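Local coordinates for SA0254 protein (Staphylococcus aureus subsp. aureus, PDB 2OOI) that is of unknown function but carries a UTRA domain, which in related bacterial transcription regulators binds small effector molecules, so it probably senses a ligand, at residues K76-D81 against F88-S93; N9-S14 against I147-R152; K28-P33 against Y67-K72. All blocks are in the same frame, centred on the assembly; numbering follows the deposited sequence.

Interaction 1: residues K76-D81 against F88-S93; sequences KYLNDD and FDYLES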
loop_
_atom_site.group_PDB
_atom_site.type_symbol
_atom_site.label_atom_id
_atom_site.label_comp_id
_atom_site.label_asym_id
_atom_site.label_seq_id
_atom_site.Cartn_x
_atom_site.Cartn_y
_atom_site.Cartn_z
ATOM N N LYS B 76 -6.752 0.993 28.745
ATOM C CA LYS B 76 -7.492 0.899 30.017
ATOM C C LYS B 76 -8.018 -0.497 30.261
ATOM O O LYS B 76 -7.825 -1.047 31.357
ATOM C CB LYS B 76 -8.667 1.874 30.099
ATOM C CG LYS B 76 -8.300 3.342 30.153
ATOM C CD LYS B 76 -9.516 4.217 30.247
ATOM C CE LYS B 76 -9.138 5.675 30.284
ATOM N NZ LYS B 76 -10.351 6.541 30.365
ATOM N N TYR B 77 -8.712 -1.051 29.265
ATOM C CA TYR B 77 -9.305 -2.386 29.373
ATOM C C TYR B 77 -9.760 -2.985 28.028
ATOM O O TYR B 77 -10.328 -2.311 27.196
ATOM C CB TYR B 77 -10.481 -2.389 30.343
ATOM C CG TYR B 77 -11.129 -3.751 30.495
ATOM C CD1 TYR B 77 -10.724 -4.637 31.480
ATOM C CD2 TYR B 77 -12.135 -4.156 29.640
ATOM C CE1 TYR B 77 -11.325 -5.877 31.614
ATOM C CE2 TYR B 77 -12.732 -5.395 29.759
ATOM C CZ TYR B 77 -12.327 -6.249 30.741
ATOM O OH TYR B 77 -12.945 -7.465 30.848
ATOM N N LEU B 78 -9.521 -4.283 27.881
ATOM C CA LEU B 78 -9.823 -5.036 26.685
ATOM C C LEU B 78 -10.058 -6.484 27.153
ATOM O O LEU B 78 -9.372 -6.952 28.060
ATOM C CB LEU B 78 -8.616 -4.977 25.755
ATOM C CG LEU B 78 -8.688 -4.497 24.323
ATOM C CD1 LEU B 78 -9.502 -3.236 24.231
ATOM C CD2 LEU B 78 -7.282 -4.275 23.802
ATOM N N ASN B 79 -11.042 -7.160 26.565
ATOM C CA ASN B 79 -11.219 -8.606 26.693
ATOM C C ASN B 79 -11.526 -9.181 25.297
ATOM O O ASN B 79 -11.612 -8.426 24.306
ATOM C CB ASN B 79 -12.339 -8.928 27.672
ATOM C CG ASN B 79 -13.721 -8.919 27.021
ATOM O OD1 ASN B 79 -14.013 -8.110 26.148
ATOM N ND2 ASN B 79 -14.576 -9.847 27.453
ATOM N N ASP B 80 -11.715 -10.496 25.217
ATOM C CA ASP B 80 -11.946 -11.143 23.916
ATOM C C ASP B 80 -13.339 -10.899 23.288
ATOM O O ASP B 80 -13.483 -10.894 22.064
ATOM C CB ASP B 80 -11.618 -12.645 23.962
ATOM C CG ASP B 80 -12.497 -13.429 24.911
ATOM O OD1 ASP B 80 -13.571 -12.949 25.316
ATOM O OD2 ASP B 80 -12.098 -14.559 25.228
ATOM N N ASP B 81 -14.349 -10.674 24.115
ATOM C CA ASP B 81 -15.623 -10.270 23.588
ATOM C C ASP B 81 -15.504 -8.942 22.903
ATOM O O ASP B 81 -15.899 -8.833 21.754
ATOM C CB ASP B 81 -16.690 -10.212 24.673
ATOM C CG ASP B 81 -17.123 -11.597 25.126
ATOM O OD1 ASP B 81 -17.381 -12.420 24.207
ATOM O OD2 ASP B 81 -17.203 -11.854 26.372
ATOM N N PHE B 88 -11.599 -0.272 17.535
ATOM C CA PHE B 88 -11.438 1.165 17.443
ATOM C C PHE B 88 -12.703 1.976 17.825
ATOM O O PHE B 88 -12.577 3.085 18.353
ATOM C CB PHE B 88 -10.791 1.524 16.080
ATOM C CG PHE B 88 -9.351 1.013 15.988
ATOM C CD1 PHE B 88 -8.282 1.760 16.564
ATOM C CD2 PHE B 88 -9.035 -0.114 15.248
ATOM C CE1 PHE B 88 -6.951 1.368 16.443
ATOM C CE2 PHE B 88 -7.701 -0.515 15.131
ATOM C CZ PHE B 88 -6.649 0.246 15.730
ATOM N N ASP B 89 -13.901 1.416 17.620
ATOM C CA ASP B 89 -15.126 2.071 18.078
ATOM C C ASP B 89 -15.175 2.031 19.581
ATOM O O ASP B 89 -15.520 3.025 20.211
ATOM C CB ASP B 89 -16.414 1.405 17.535
ATOM C CG ASP B 89 -16.571 1.548 16.031
ATOM O OD1 ASP B 89 -15.856 2.377 15.402
ATOM O OD2 ASP B 89 -17.420 0.814 15.473
ATOM N N TYR B 90 -14.857 0.874 20.153
ATOM C CA TYR B 90 -14.783 0.748 21.605
ATOM C C TYR B 90 -13.813 1.782 22.154
ATOM O O TYR B 90 -14.142 2.542 23.074
ATOM C CB TYR B 90 -14.358 -0.663 21.998
ATOM C CG TYR B 90 -13.975 -0.867 23.454
ATOM C CD1 TYR B 90 -12.634 -0.857 23.844
ATOM C CD2 TYR B 90 -14.940 -1.126 24.440
ATOM C CE1 TYR B 90 -12.271 -1.066 25.154
ATOM C CE2 TYR B 90 -14.568 -1.343 25.781
ATOM C CZ TYR B 90 -13.228 -1.307 26.122
ATOM O OH TYR B 90 -12.813 -1.514 27.423
ATOM N N LEU B 91 -12.632 1.835 21.557
ATOM C CA LEU B 91 -11.621 2.756 22.020
ATOM C C LEU B 91 -12.123 4.202 22.014
ATOM O O LEU B 91 -11.932 4.914 22.981
ATOM C CB LEU B 91 -10.330 2.580 21.219
ATOM C CG LEU B 91 -9.533 1.263 21.295
ATOM C CD1 LEU B 91 -8.345 1.189 20.342
ATOM C CD2 LEU B 91 -9.117 0.963 22.692
ATOM N N GLU B 92 -12.787 4.637 20.951
ATOM C CA GLU B 92 -13.295 6.022 20.894
ATOM C C GLU B 92 -14.635 6.225 21.604
ATOM O O GLU B 92 -14.801 7.192 22.326
ATOM C CB GLU B 92 -13.417 6.513 19.455
ATOM C CG GLU B 92 -12.094 6.687 18.762
ATOM C CD GLU B 92 -12.247 7.129 17.298
ATOM O OE1 GLU B 92 -13.416 7.250 16.843
ATOM O OE2 GLU B 92 -11.207 7.333 16.600
ATOM N N SER B 93 -15.586 5.325 21.395
ATOM C CA SER B 93 -16.916 5.485 21.977
ATOM C C SER B 93 -16.937 5.225 23.469
ATOM O O SER B 93 -17.510 6.001 24.207
ATOM C CB SER B 93 -17.926 4.564 21.296
ATOM O OG SER B 93 -17.806 4.656 19.882
#
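Y90 sets the CD1-CE1 part of its ring against the end of L78 and carries its hydroxyl on to the backbone of Y77. The apolar part of the meeting falls to L78 CD1, which lies 3.6 Å from Y90 CE1 and 4.0 Å from Y90 CD1; the methyl comes in obliquely. The polar part is one hydrogen bond, from Y90 OH to Y77 O at 2.6 Å. The hydroxyl stands well above the carbonyl plane, 53° out of it, with a C=O...O angle of 124°, so it does not lie on a lone pair. Tyrosine suits this place because it can span the gap from the helix to the loop, pack through its ring and still reach a main-chain carbonyl with its hydroxyl. With chi1 at 168°, CG lies anti to the backbone N of Y90, which sends the ring off the helix toward the loop. The same hydroxyl also reaches the edge of the Y77 ring, near its plane, with Y90 OH 3.5 Å from Y77 CD2. Deeper in, L78 CD1 has a looser neighbour in L91 CD2 at 4.5 Å, a small leucine pair on the buried side. The contact fastens helix 87-94 to the irregular loop that follows helix 72-75. Around it, Y90 also touches I82 and M95, L78 rests on F27 of strand 20-30, and L91 leans on F142 of strand 141-150, so the helix and the loop both reach strands of the six-stranded antiparallel sheet.

Interaction 2: residues N9-S14 against I147-R152; sequences NGFSKS and IVFHYR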
loop_
_atom_site.group_PDB
_atom_site.type_symbol
_atom_site.label_atom_id
_atom_site.label_comp_id
_atom_site.label_asym_id
_atom_site.label_seq_id
_atom_site.Cartn_x
_atom_site.Cartn_y
_atom_site.Cartn_z
ATOM N N ASN B 9 -8.087 4.726 10.927
ATOM C CA ASN B 9 -9.176 4.220 11.763
ATOM C C ASN B 9 -9.083 2.696 11.773
ATOM O O ASN B 9 -8.073 2.148 11.349
ATOM C CB ASN B 9 -10.560 4.744 11.298
ATOM C CG ASN B 9 -10.733 6.272 11.462
ATOM O OD1 ASN B 9 -10.716 6.789 12.589
ATOM N ND2 ASN B 9 -10.914 6.989 10.345
ATOM N N GLY B 10 -10.097 2.008 12.283
ATOM C CA GLY B 10 -10.156 0.552 12.162
ATOM C C GLY B 10 -10.822 0.149 10.862
ATOM O O GLY B 10 -11.519 0.948 10.246
ATOM N N PHE B 11 -10.624 -1.095 10.444
ATOM C CA PHE B 11 -11.188 -1.559 9.167
ATOM C C PHE B 11 -12.703 -1.630 9.175
ATOM O O PHE B 11 -13.335 -1.486 8.126
ATOM C CB PHE B 11 -10.629 -2.924 8.753
ATOM C CG PHE B 11 -9.140 -2.946 8.563
ATOM C CD1 PHE B 11 -8.410 -1.761 8.324
ATOM C CD2 PHE B 11 -8.462 -4.157 8.600
ATOM C CE1 PHE B 11 -7.025 -1.788 8.152
ATOM C CE2 PHE B 11 -7.084 -4.197 8.422
ATOM C CZ PHE B 11 -6.360 -3.006 8.200
ATOM N N SER B 12 -13.290 -1.853 10.346
ATOM C CA SER B 12 -14.741 -1.827 10.476
ATOM C C SER B 12 -15.279 -0.467 10.039
ATOM O O SER B 12 -16.280 -0.399 9.322
ATOM C CB SER B 12 -15.154 -2.142 11.911
ATOM O OG SER B 12 -14.336 -3.176 12.426
ATOM N N LYS B 13 -14.589 0.597 10.461
ATOM C CA LYS B 13 -14.913 1.983 10.071
ATOM C C LYS B 13 -14.428 2.270 8.639
ATOM O O LYS B 13 -15.036 3.055 7.912
ATOM C CB LYS B 13 -14.285 2.996 11.064
ATOM C CG LYS B 13 -14.602 4.511 10.815
ATOM C CD LYS B 13 -14.007 5.485 11.879
ATOM C CE LYS B 13 -14.320 6.969 11.609
ATOM N NZ LYS B 13 -13.753 7.906 12.630
ATOM N N SER B 14 -13.331 1.627 8.247
ATOM C CA SER B 14 -12.720 1.835 6.928
ATOM C C SER B 14 -13.625 1.389 5.773
ATOM O O SER B 14 -13.765 2.105 4.785
ATOM C CB SER B 14 -11.376 1.104 6.848
ATOM O OG SER B 14 -10.546 1.682 5.868
ATOM N N ILE B 147 -0.644 -7.343 10.211
ATOM C CA ILE B 147 -1.718 -7.962 9.475
ATOM C C ILE B 147 -1.128 -8.736 8.318
ATOM O O ILE B 147 -0.243 -8.230 7.633
ATOM C CB ILE B 147 -2.657 -6.909 8.966
ATOM C CG1 ILE B 147 -3.113 -6.040 10.145
ATOM C CG2 ILE B 147 -3.826 -7.541 8.229
ATOM C CD1 ILE B 147 -4.236 -5.068 9.812
ATOM N N VAL B 148 -1.578 -9.974 8.109
ATOM C CA VAL B 148 -1.250 -10.647 6.840
ATOM C C VAL B 148 -2.530 -10.822 6.020
ATOM O O VAL B 148 -3.489 -11.432 6.460
ATOM C CB VAL B 148 -0.299 -11.893 7.018
ATOM C CG1 VAL B 148 -0.094 -12.572 5.729
ATOM C CG2 VAL B 148 0.982 -11.570 7.680
ATOM N N PHE B 149 -2.537 -10.193 4.846
ATOM C CA PHE B 149 -3.707 -10.140 3.981
ATOM C C PHE B 149 -3.787 -11.303 2.998
ATOM O O PHE B 149 -2.783 -11.779 2.459
ATOM C CB PHE B 149 -3.711 -8.844 3.181
ATOM C CG PHE B 149 -4.081 -7.621 3.984
ATOM C CD1 PHE B 149 -3.111 -6.800 4.511
ATOM C CD2 PHE B 149 -5.414 -7.291 4.194
ATOM C CE1 PHE B 149 -3.461 -5.671 5.250
ATOM C CE2 PHE B 149 -5.764 -6.172 4.920
ATOM C CZ PHE B 149 -4.783 -5.355 5.440
ATOM N N HIS B 150 -5.018 -11.752 2.785
ATOM C CA HIS B 150 -5.363 -12.672 1.700
ATOM C C HIS B 150 -5.146 -11.950 0.374
ATOM O O HIS B 150 -5.736 -10.907 0.150
ATOM C CB HIS B 150 -6.836 -13.070 1.847
ATOM C CG HIS B 150 -7.262 -14.141 0.902
ATOM N ND1 HIS B 150 -7.567 -15.421 1.317
ATOM C CD2 HIS B 150 -7.400 -14.134 -0.446
ATOM C CE1 HIS B 150 -7.891 -16.150 0.262
ATOM N NE2 HIS B 150 -7.790 -15.394 -0.820
ATOM N N TYR B 151 -4.321 -12.488 -0.512
ATOM C CA TYR B 151 -3.911 -11.712 -1.672
ATOM C C TYR B 151 -4.976 -11.479 -2.739
ATOM O O TYR B 151 -4.875 -10.506 -3.487
ATOM C CB TYR B 151 -2.642 -12.263 -2.294
ATOM C CG TYR B 151 -2.838 -13.395 -3.246
ATOM C CD1 TYR B 151 -2.770 -13.186 -4.610
ATOM C CD2 TYR B 151 -3.066 -14.687 -2.787
ATOM C CE1 TYR B 151 -2.951 -14.223 -5.487
ATOM C CE2 TYR B 151 -3.228 -15.723 -3.655
ATOM C CZ TYR B 151 -3.173 -15.484 -5.006
ATOM O OH TYR B 151 -3.333 -16.507 -5.896
ATOM N N ARG B 152 -5.962 -12.367 -2.831
ATOM C CA ARG B 152 -7.075 -12.203 -3.777
ATOM C C ARG B 152 -8.182 -11.312 -3.220
ATOM O O ARG B 152 -8.729 -10.490 -3.936
ATOM C CB ARG B 152 -7.682 -13.548 -4.183
ATOM C CG ARG B 152 -6.778 -14.436 -5.022
ATOM C CD ARG B 152 -7.445 -15.807 -5.388
ATOM N NE ARG B 152 -6.512 -16.624 -6.176
ATOM C CZ ARG B 152 -6.706 -17.887 -6.610
ATOM N NH1 ARG B 152 -7.869 -18.549 -6.431
ATOM N NH2 ARG B 152 -5.719 -18.498 -7.279
#
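With chi1 at -60°, F11 turns CG anti to its own carbonyl carbon, and its ring points from helix 11-14 at the strand; I147 answers with chi2 at -171°, which stretches its longer branch out to CD1. The two side chains come from opposite directions, and I147 CD1 arrives obliquely at the far end of the phenyl ring, 3.3 Å from F11 CE2 and 3.4 Å from F11 CZ. Two residues further along the strand, F149 brings only the end of its ring, with F149 CZ 3.9 Å from F11 CE2. I147 CG2 lies over one face of the F149 ring, offset toward its rim, so the isoleucine touches an aromatic ring with each of its two branches. Flat rings and a branched aliphatic chain suit this wholly apolar, buried meeting. G10 occupies the N-cap position, and G10 O takes the helical bond from S14 N at 2.8 Å. Y130 and F156 each meet the F149 ring edge-to-face, extending the aromatic cluster. Here a short N-terminal helix closes over one face of the antiparallel sheet of a UTRA domain; the F11 side chain lies about 6 Å from a bound zinc ion, in a region that may correspond to the effector pocket of relatives.

Interaction 3: residues K28-P33 against Y67-K72; sequences KEMATP and YSYYHK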
loop_
_atom_site.group_PDB
_atom_site.type_symbol
_atom_site.label_atom_id
_atom_site.label_comp_id
_atom_site.label_asym_id
_atom_site.label_seq_id
_atom_site.Cartn_x
_atom_site.Cartn_y
_atom_site.Cartn_z
ATOM N N LYS B 28 -4.532 -12.868 25.258
ATOM C CA LYS B 28 -3.761 -12.971 26.481
ATOM C C LYS B 28 -3.568 -11.574 27.065
ATOM O O LYS B 28 -3.299 -10.615 26.346
ATOM C CB LYS B 28 -2.328 -13.422 26.175
ATOM C CG LYS B 28 -2.096 -14.829 25.748
ATOM C CD LYS B 28 -0.540 -15.147 25.798
ATOM C CE LYS B 28 -0.240 -16.696 25.759
ATOM N NZ LYS B 28 -0.948 -17.468 24.591
ATOM N N GLU B 29 -3.576 -11.473 28.375
ATOM C CA GLU B 29 -3.014 -10.313 29.018
ATOM C C GLU B 29 -1.572 -10.688 29.383
ATOM O O GLU B 29 -1.374 -11.694 30.016
ATOM C CB GLU B 29 -3.876 -9.986 30.209
ATOM C CG GLU B 29 -3.394 -8.830 30.996
ATOM C CD GLU B 29 -4.454 -8.261 31.894
ATOM O OE1 GLU B 29 -5.611 -8.689 31.807
ATOM O OE2 GLU B 29 -4.119 -7.350 32.658
ATOM N N MET B 30 -0.567 -9.933 28.931
ATOM C CA MET B 30 0.854 -10.304 29.109
ATOM C C MET B 30 1.532 -9.290 30.048
ATOM O O MET B 30 1.698 -8.115 29.688
ATOM C CB MET B 30 1.630 -10.349 27.765
ATOM C CG MET B 30 1.131 -11.361 26.688
ATOM S SD MET B 30 2.037 -11.315 25.095
ATOM C CE MET B 30 3.640 -11.884 25.706
ATOM N N ALA B 31 1.957 -9.733 31.241
ATOM C CA ALA B 31 2.714 -8.830 32.142
ATOM C C ALA B 31 4.057 -8.503 31.513
ATOM O O ALA B 31 4.565 -7.404 31.722
ATOM C CB ALA B 31 2.894 -9.392 33.491
ATOM N N THR B 32 4.614 -9.408 30.703
ATOM C CA THR B 32 5.870 -9.091 30.018
ATOM C C THR B 32 5.780 -9.126 28.492
ATOM O O THR B 32 5.827 -10.185 27.869
ATOM C CB THR B 32 7.031 -9.990 30.484
ATOM O OG1 THR B 32 7.176 -9.854 31.893
ATOM C CG2 THR B 32 8.333 -9.576 29.796
ATOM N N PRO B 33 5.684 -7.958 27.886
ATOM C CA PRO B 33 5.628 -7.845 26.447
ATOM C C PRO B 33 6.922 -8.249 25.743
ATOM O O PRO B 33 7.985 -8.103 26.290
ATOM C CB PRO B 33 5.393 -6.344 26.229
ATOM C CG PRO B 33 5.913 -5.692 27.422
ATOM C CD PRO B 33 5.615 -6.647 28.542
ATOM N N TYR B 67 -2.402 -9.795 14.089
ATOM C CA TYR B 67 -1.671 -9.980 15.342
ATOM C C TYR B 67 -1.432 -8.609 15.964
ATOM O O TYR B 67 -0.688 -7.806 15.406
ATOM C CB TYR B 67 -0.329 -10.641 15.045
ATOM C CG TYR B 67 -0.407 -11.886 14.177
ATOM C CD1 TYR B 67 -0.410 -13.143 14.739
ATOM C CD2 TYR B 67 -0.459 -11.796 12.791
ATOM C CE1 TYR B 67 -0.464 -14.293 13.969
ATOM C CE2 TYR B 67 -0.510 -12.954 11.988
ATOM C CZ TYR B 67 -0.514 -14.197 12.598
ATOM O OH TYR B 67 -0.575 -15.342 11.834
ATOM N N SER B 68 -2.071 -8.321 17.096
ATOM C CA SER B 68 -1.994 -6.972 17.705
ATOM C C SER B 68 -1.501 -6.957 19.162
ATOM O O SER B 68 -1.861 -7.821 19.956
ATOM C CB SER B 68 -3.370 -6.305 17.693
ATOM O OG SER B 68 -3.860 -6.122 16.377
ATOM N N TYR B 69 -0.728 -5.942 19.521
ATOM C CA TYR B 69 -0.433 -5.687 20.910
ATOM C C TYR B 69 -0.934 -4.317 21.319
ATOM O O TYR B 69 -0.662 -3.337 20.624
ATOM C CB TYR B 69 1.071 -5.747 21.181
ATOM C CG TYR B 69 1.719 -7.082 20.898
ATOM C CD1 TYR B 69 2.147 -7.420 19.595
ATOM C CD2 TYR B 69 1.944 -7.988 21.919
ATOM C CE1 TYR B 69 2.776 -8.626 19.335
ATOM C CE2 TYR B 69 2.566 -9.196 21.671
ATOM C CZ TYR B 69 2.975 -9.514 20.382
ATOM O OH TYR B 69 3.591 -10.711 20.160
ATOM N N TYR B 70 -1.607 -4.259 22.471
ATOM C CA TYR B 70 -2.159 -3.031 23.017
ATOM C C TYR B 70 -1.592 -2.677 24.387
ATOM O O TYR B 70 -1.530 -3.521 25.271
ATOM C CB TYR B 70 -3.645 -3.217 23.197
ATOM C CG TYR B 70 -4.392 -3.386 21.913
ATOM C CD1 TYR B 70 -4.801 -2.280 21.198
ATOM C CD2 TYR B 70 -4.714 -4.642 21.429
ATOM C CE1 TYR B 70 -5.497 -2.402 20.036
ATOM C CE2 TYR B 70 -5.406 -4.784 20.257
ATOM C CZ TYR B 70 -5.799 -3.655 19.579
ATOM O OH TYR B 70 -6.493 -3.758 18.437
ATOM N N HIS B 71 -1.239 -1.416 24.581
ATOM C CA HIS B 71 -0.765 -0.932 25.874
ATOM C C HIS B 71 -1.935 -0.793 26.864
ATOM O O HIS B 71 -2.825 0.046 26.689
ATOM C CB HIS B 71 0.019 0.386 25.673
ATOM C CG HIS B 71 0.702 0.904 26.901
ATOM N ND1 HIS B 71 1.280 2.153 26.952
ATOM C CD2 HIS B 71 0.868 0.362 28.132
ATOM C CE1 HIS B 71 1.785 2.352 28.154
ATOM N NE2 HIS B 71 1.545 1.283 28.893
ATOM N N LYS B 72 -1.925 -1.623 27.902
ATOM C CA LYS B 72 -3.065 -1.731 28.805
ATOM C C LYS B 72 -3.349 -0.402 29.498
ATOM O O LYS B 72 -4.505 -0.009 29.662
ATOM C CB LYS B 72 -2.823 -2.825 29.846
ATOM C CG LYS B 72 -4.006 -3.081 30.765
ATOM C CD LYS B 72 -3.663 -4.101 31.837
ATOM C CE LYS B 72 -4.845 -4.351 32.760
ATOM N NZ LYS B 72 -4.436 -5.045 34.012
#
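The ionic part of this contact joins E29 and K72. K72 NZ gives a hydrogen bond to E29 OE2 at 2.7 Å, which makes a salt bridge, and the ammonium meets that oxygen nearly in line with its C-O bond. Of the two carboxylate oxygens, OE2 is the one that meets K72. Both chains are stretched out: chi1 is 178° in E29 and -176° in K72, each placing CG anti to the backbone N, and each side chain stays extended beyond CG. Long, flexible charged residues suit a surface site where the nearest backbones, E29 and K72, stand 8.6 Å apart at their CA atoms. The sulfur-aromatic part is a Met-aromatic contact between M30 and Y69. M30 SD lies near the plane of the ring, at its edge, 4.1 Å from Y69 CE2 and 5.4 Å from the ring centroid. In M30, CG anti to the carbonyl carbon and an extended chi2 of 177° carry SD out to that edge. Methionine fits because its polarisable sulfur can face the positively biased hydrogens of an aromatic rim. Strand 20-30 and strand 61-71 are not direct neighbours: strand 49-58 runs between them, so these side chains bridge across it, with E29 touching Y50 and the Y69 ring meeting that of Y51. V37 of helix 35-41 also packs on Y69, and K72 opens helix 72-75 just after H71 at its N-cap position.

How the interactions relate
Interaction 1 touches both of the others. Its centre is about 18 Å from that of interaction 2, where F88 CD2 packs 3.4 Å from G10 CA, and about 14 Å from that of interaction 3, where L78 CD2 reaches Y70 CD2 at 3.5 Å. Interactions 2 and 3 do not touch: their centres are about 21 Å apart, on opposite sides of the centre of the chain, yet strands 141-150 and 61-71 are neighbours in one sheet. Interaction 2 lies nearest the bound zinc ion, about 6 Å from the side chain of F11, against about 8 Å for L91 in interaction 1. Along the chain, 9-14 with 147-152 encloses both other contacts.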